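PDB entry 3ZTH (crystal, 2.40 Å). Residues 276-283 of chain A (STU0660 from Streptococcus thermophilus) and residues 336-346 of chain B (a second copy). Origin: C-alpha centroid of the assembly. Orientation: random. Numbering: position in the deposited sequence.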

# COMPACT_ATOMS: atom_id res chain seq x y z
N LYS A 276 -43.82 -24.26 -47.12
CA LYS A 276 -44.83 -25.31 -47.06
C LYS A 276 -46.06 -24.88 -46.25
O LYS A 276 -47.19 -25.24 -46.57
N TYR A 277 -45.83 -24.09 -45.20
CA TYR A 277 -46.90 -23.60 -44.34
C TYR A 277 -47.50 -22.27 -44.76
O TYR A 277 -48.56 -21.88 -44.25
N TYR A 278 -46.85 -21.55 -45.67
CA TYR A 278 -47.37 -20.26 -46.09
C TYR A 278 -48.82 -20.36 -46.59
O TYR A 278 -49.14 -21.19 -47.45
N PRO A 279 -49.71 -19.51 -46.06
CA PRO A 279 -51.13 -19.48 -46.42
C PRO A 279 -51.45 -18.93 -47.81
O PRO A 279 -52.62 -18.71 -48.15
N SER A 280 -50.43 -18.71 -48.62
CA SER A 280 -50.65 -18.16 -49.95
C SER A 280 -49.67 -18.74 -50.95
O SER A 280 -48.63 -19.28 -50.58
N ASN A 281 -50.02 -18.64 -52.23
CA ASN A 281 -49.17 -19.14 -53.31
C ASN A 281 -48.09 -18.12 -53.60
O ASN A 281 -47.05 -18.44 -54.17
N ASP A 282 -48.35 -16.88 -53.19
CA ASP A 282 -47.40 -15.81 -53.40
C ASP A 282 -46.28 -15.89 -52.37
O ASP A 282 -46.09 -14.98 -51.56
N PHE A 283 -45.54 -16.99 -52.41
CA PHE A 283 -44.43 -17.19 -51.48
C PHE A 283 -43.48 -16.02 -51.57
O PHE A 283 -43.29 -15.43 -52.64
N THR B 336 -49.77 -6.25 -51.29
CA THR B 336 -49.68 -7.65 -51.66
C THR B 336 -51.13 -8.11 -51.86
O THR B 336 -51.97 -7.95 -50.98
N PRO B 337 -51.43 -8.68 -53.04
CA PRO B 337 -52.77 -9.17 -53.41
C PRO B 337 -53.38 -10.27 -52.53
O PRO B 337 -54.61 -10.44 -52.52
N ASP B 338 -52.55 -11.01 -51.81
CA ASP B 338 -53.02 -12.08 -50.95
C ASP B 338 -53.39 -11.58 -49.56
O ASP B 338 -53.62 -12.36 -48.64
N LYS B 339 -53.47 -10.26 -49.43
CA LYS B 339 -53.80 -9.63 -48.16
C LYS B 339 -54.90 -10.35 -47.39
O LYS B 339 -54.84 -10.49 -46.17
N GLU B 340 -55.92 -10.82 -48.11
CA GLU B 340 -57.04 -11.51 -47.49
C GLU B 340 -56.69 -12.86 -46.87
O GLU B 340 -57.13 -13.18 -45.77
N LEU B 341 -55.89 -13.65 -47.58
CA LEU B 341 -55.50 -14.97 -47.09
C LEU B 341 -54.60 -14.90 -45.86
O LEU B 341 -54.70 -15.74 -44.96
N LEU B 342 -53.71 -13.91 -45.82
CA LEU B 342 -52.80 -13.76 -44.69
C LEU B 342 -53.56 -13.44 -43.40
O LEU B 342 -53.29 -14.04 -42.35
N GLN B 343 -54.50 -12.51 -43.49
CA GLN B 343 -55.30 -12.11 -42.34
C GLN B 343 -56.12 -13.29 -41.82
O GLN B 343 -56.19 -13.51 -40.61
N LYS B 344 -56.72 -14.04 -42.73
CA LYS B 344 -57.50 -15.21 -42.34
C LYS B 344 -56.57 -16.22 -41.69
O LYS B 344 -57.01 -17.08 -40.93
N PHE B 345 -55.29 -16.13 -42.01
CA PHE B 345 -54.30 -17.03 -41.44
C PHE B 345 -53.99 -16.61 -40.00
O PHE B 345 -53.59 -17.44 -39.17
N LEU B 346 -54.17 -15.33 -39.72
CA LEU B 346 -53.91 -14.82 -38.38
C LEU B 346 -55.13 -15.02 -37.48
O LEU B 346 -55.41 -14.20 -36.60

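This is a small, largely apolar contact between two copies of the protein, in which the loop after a helix in chain A lays a proline against one side of a short helix in chain B, with no clear hydrogen bond crossing between the stretches and a close pair of carboxylates beside it. The two stretches together bury 401 Å², and Pro279(A) has the largest covered area of any residue here. The backbones come nearest at this point, with the CA atoms of Pro279(A) and Leu342(B) 6.2 Å apart.

The chain A helix gives way at Tyr278(A), and the CA-to-CB bond of the next residue, Pro279(A), points toward chain B. Its C-gamma endo ring meets two side chains three residues apart, about one helical turn: CG of Pro279(A) lies 3.6 Å from CD2 of Leu342(B), and CB of Pro279(A) lies 3.6 Å from CD1 of Phe345(B). The proline also covers one face of the phenylalanine ring in a CH-pi contact, CD of Pro279(A) standing 4.2 Å from the centroid of the Phe345(B) ring and only 11° off the ring normal. The CA-to-CB bond of Phe345(B) points toward chain A, with chi1 t (178°) and chi2 at 75°, which presents that face to the proline. Leu342(B) leaves its helix sideways, but its m,t rotamer brings the end of the side chain nearer, so that CD2 touches both the proline and the neighbouring tyrosine.

Tyr278(A) starts away from chain B, yet with chi1 t (-150°) its ring comes back to the contact; CZ of Tyr278(A) is 4.0 Å from CD2 of Leu342(B), and OH of Tyr278(A) is 3.9 Å from the same methyl. OD2 of Asp338(B) lies at the edge of the Tyr278(A) ring, near its plane, 4.5 Å from CE2 of Tyr278(A). Leu341(B), m,t and with its CA-to-CB bond toward chain A, packs beside the loop backbone, its CB 3.7 Å from O of Pro279(A), while its CD1 reaches to 4.3 Å from CB of Ser280(A).

The polar side of the contact gathers around Asp338(B), which occupies the N-cap position of the helix without making a capping bond through its side chain. Its p rotamer (chi1 38°) accompanies a CA-to-CB bond that points toward chain A. That of Ser280(A), chi1 t, likewise points toward chain B, and OG of Ser280(A) lies 3.4 Å from CB of Asp338(B). Within chain A, OG of Ser280(A) accepts a hydrogen bond from N of Asp282(A) at 2.9 Å, linking two residues of the loop. Asp282(A), chi1 m, then directs its carboxylate at chain B: OD2 of Asp282(A) is 3.2 Å from OD1 of Asp338(B), a pair of acceptors and of like charges if both acids are ionised, and not a hydrogen bond as modelled. The same OD2 of Asp282(A) is 3.9 Å from CG of Pro337(B).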

# COMPACT_ATOMS: atom_id res chain seq x y z
CB LYS A 276 -44.25 -26.60 -46.48
CG LYS A 276 -45.27 -27.72 -46.40
CD LYS A 276 -44.71 -29.03 -45.85
CE LYS A 276 -45.79 -30.13 -45.90
NZ LYS A 276 -45.34 -31.47 -45.41
CB TYR A 277 -46.39 -23.46 -42.91
CG TYR A 277 -46.34 -24.74 -42.12
CD1 TYR A 277 -45.21 -25.56 -42.17
CD2 TYR A 277 -47.41 -25.13 -41.31
CE1 TYR A 277 -45.15 -26.73 -41.42
CE2 TYR A 277 -47.35 -26.29 -40.56
CZ TYR A 277 -46.22 -27.09 -40.62
OH TYR A 277 -46.13 -28.22 -39.86
CB TYR A 278 -46.49 -19.67 -47.19
CG TYR A 278 -46.48 -18.16 -47.17
CD1 TYR A 278 -45.80 -17.47 -46.17
CD2 TYR A 278 -47.15 -17.43 -48.15
CE1 TYR A 278 -45.79 -16.08 -46.14
CE2 TYR A 278 -47.14 -16.04 -48.13
CZ TYR A 278 -46.46 -15.37 -47.12
OH TYR A 278 -46.45 -14.00 -47.09
CB PRO A 279 -51.74 -18.62 -45.32
CG PRO A 279 -50.66 -17.61 -45.09
CD PRO A 279 -49.40 -18.46 -45.07
CB SER A 280 -50.51 -16.63 -49.89
OG SER A 280 -50.23 -16.08 -51.16
CB ASN A 281 -50.00 -19.36 -54.58
CG ASN A 281 -50.82 -20.63 -54.52
OD1 ASN A 281 -51.94 -20.69 -55.03
ND2 ASN A 281 -50.26 -21.67 -53.90
CB ASP A 282 -48.10 -14.46 -53.32
CG ASP A 282 -49.05 -14.22 -54.47
OD1 ASP A 282 -48.63 -14.41 -55.63
OD2 ASP A 282 -50.21 -13.85 -54.22
CB PHE A 283 -43.65 -18.46 -51.84
CG PHE A 283 -44.48 -19.70 -51.86
CD1 PHE A 283 -45.22 -20.09 -50.75
CD2 PHE A 283 -44.52 -20.51 -53.00
CE1 PHE A 283 -45.99 -21.26 -50.76
CE2 PHE A 283 -45.28 -21.68 -53.03
CZ PHE A 283 -46.02 -22.06 -51.90
CB THR B 336 -49.00 -8.49 -50.53
OG1 THR B 336 -47.82 -7.82 -50.08
CG2 THR B 336 -48.60 -9.85 -51.06
CB PRO B 337 -52.58 -9.62 -54.85
CG PRO B 337 -51.16 -10.10 -54.85
CD PRO B 337 -50.45 -9.01 -54.09
CB ASP B 338 -51.96 -13.18 -50.85
CG ASP B 338 -50.55 -12.61 -50.79
OD1 ASP B 338 -50.17 -11.89 -51.74
OD2 ASP B 338 -49.83 -12.88 -49.80
CB LYS B 339 -54.22 -8.18 -48.38
CG LYS B 339 -54.51 -7.44 -47.09
CD LYS B 339 -55.69 -6.50 -47.23
CE LYS B 339 -56.19 -6.06 -45.86
NZ LYS B 339 -57.44 -5.25 -45.93
CB GLU B 340 -58.16 -11.70 -48.51
CG GLU B 340 -59.35 -12.51 -48.01
CD GLU B 340 -60.02 -11.89 -46.79
OE1 GLU B 340 -59.35 -11.78 -45.73
OE2 GLU B 340 -61.21 -11.52 -46.89
CB LEU B 341 -54.80 -15.75 -48.20
CG LEU B 341 -55.67 -16.19 -49.38
CD1 LEU B 341 -54.79 -16.55 -50.56
CD2 LEU B 341 -56.54 -17.38 -48.96
CB LEU B 342 -51.78 -12.66 -44.97
CG LEU B 342 -50.87 -12.86 -46.19
CD1 LEU B 342 -49.84 -11.75 -46.22
CD2 LEU B 342 -50.18 -14.22 -46.10
CB GLN B 343 -56.23 -10.95 -42.73
CG GLN B 343 -55.47 -9.74 -43.27
CD GLN B 343 -56.35 -8.53 -43.51
OE1 GLN B 343 -57.36 -8.62 -44.22
NE2 GLN B 343 -55.97 -7.40 -42.94
CB LYS B 344 -58.17 -15.84 -43.57
CG LYS B 344 -59.28 -15.00 -44.18
CD LYS B 344 -60.52 -14.97 -43.29
CE LYS B 344 -61.69 -14.29 -43.99
NZ LYS B 344 -62.92 -14.30 -43.14
CB PHE B 345 -53.01 -17.01 -42.27
CG PHE B 345 -51.94 -17.89 -41.71
CD1 PHE B 345 -52.01 -19.27 -41.84
CD2 PHE B 345 -50.86 -17.34 -41.01
CE1 PHE B 345 -51.04 -20.09 -41.28
CE2 PHE B 345 -49.89 -18.15 -40.45
CZ PHE B 345 -49.98 -19.52 -40.58
CB LEU B 346 -53.52 -13.34 -38.45
CG LEU B 346 -52.19 -13.02 -39.16
CD1 LEU B 346 -51.93 -11.53 -39.09
CD2 LEU B 346 -51.04 -13.79 -38.51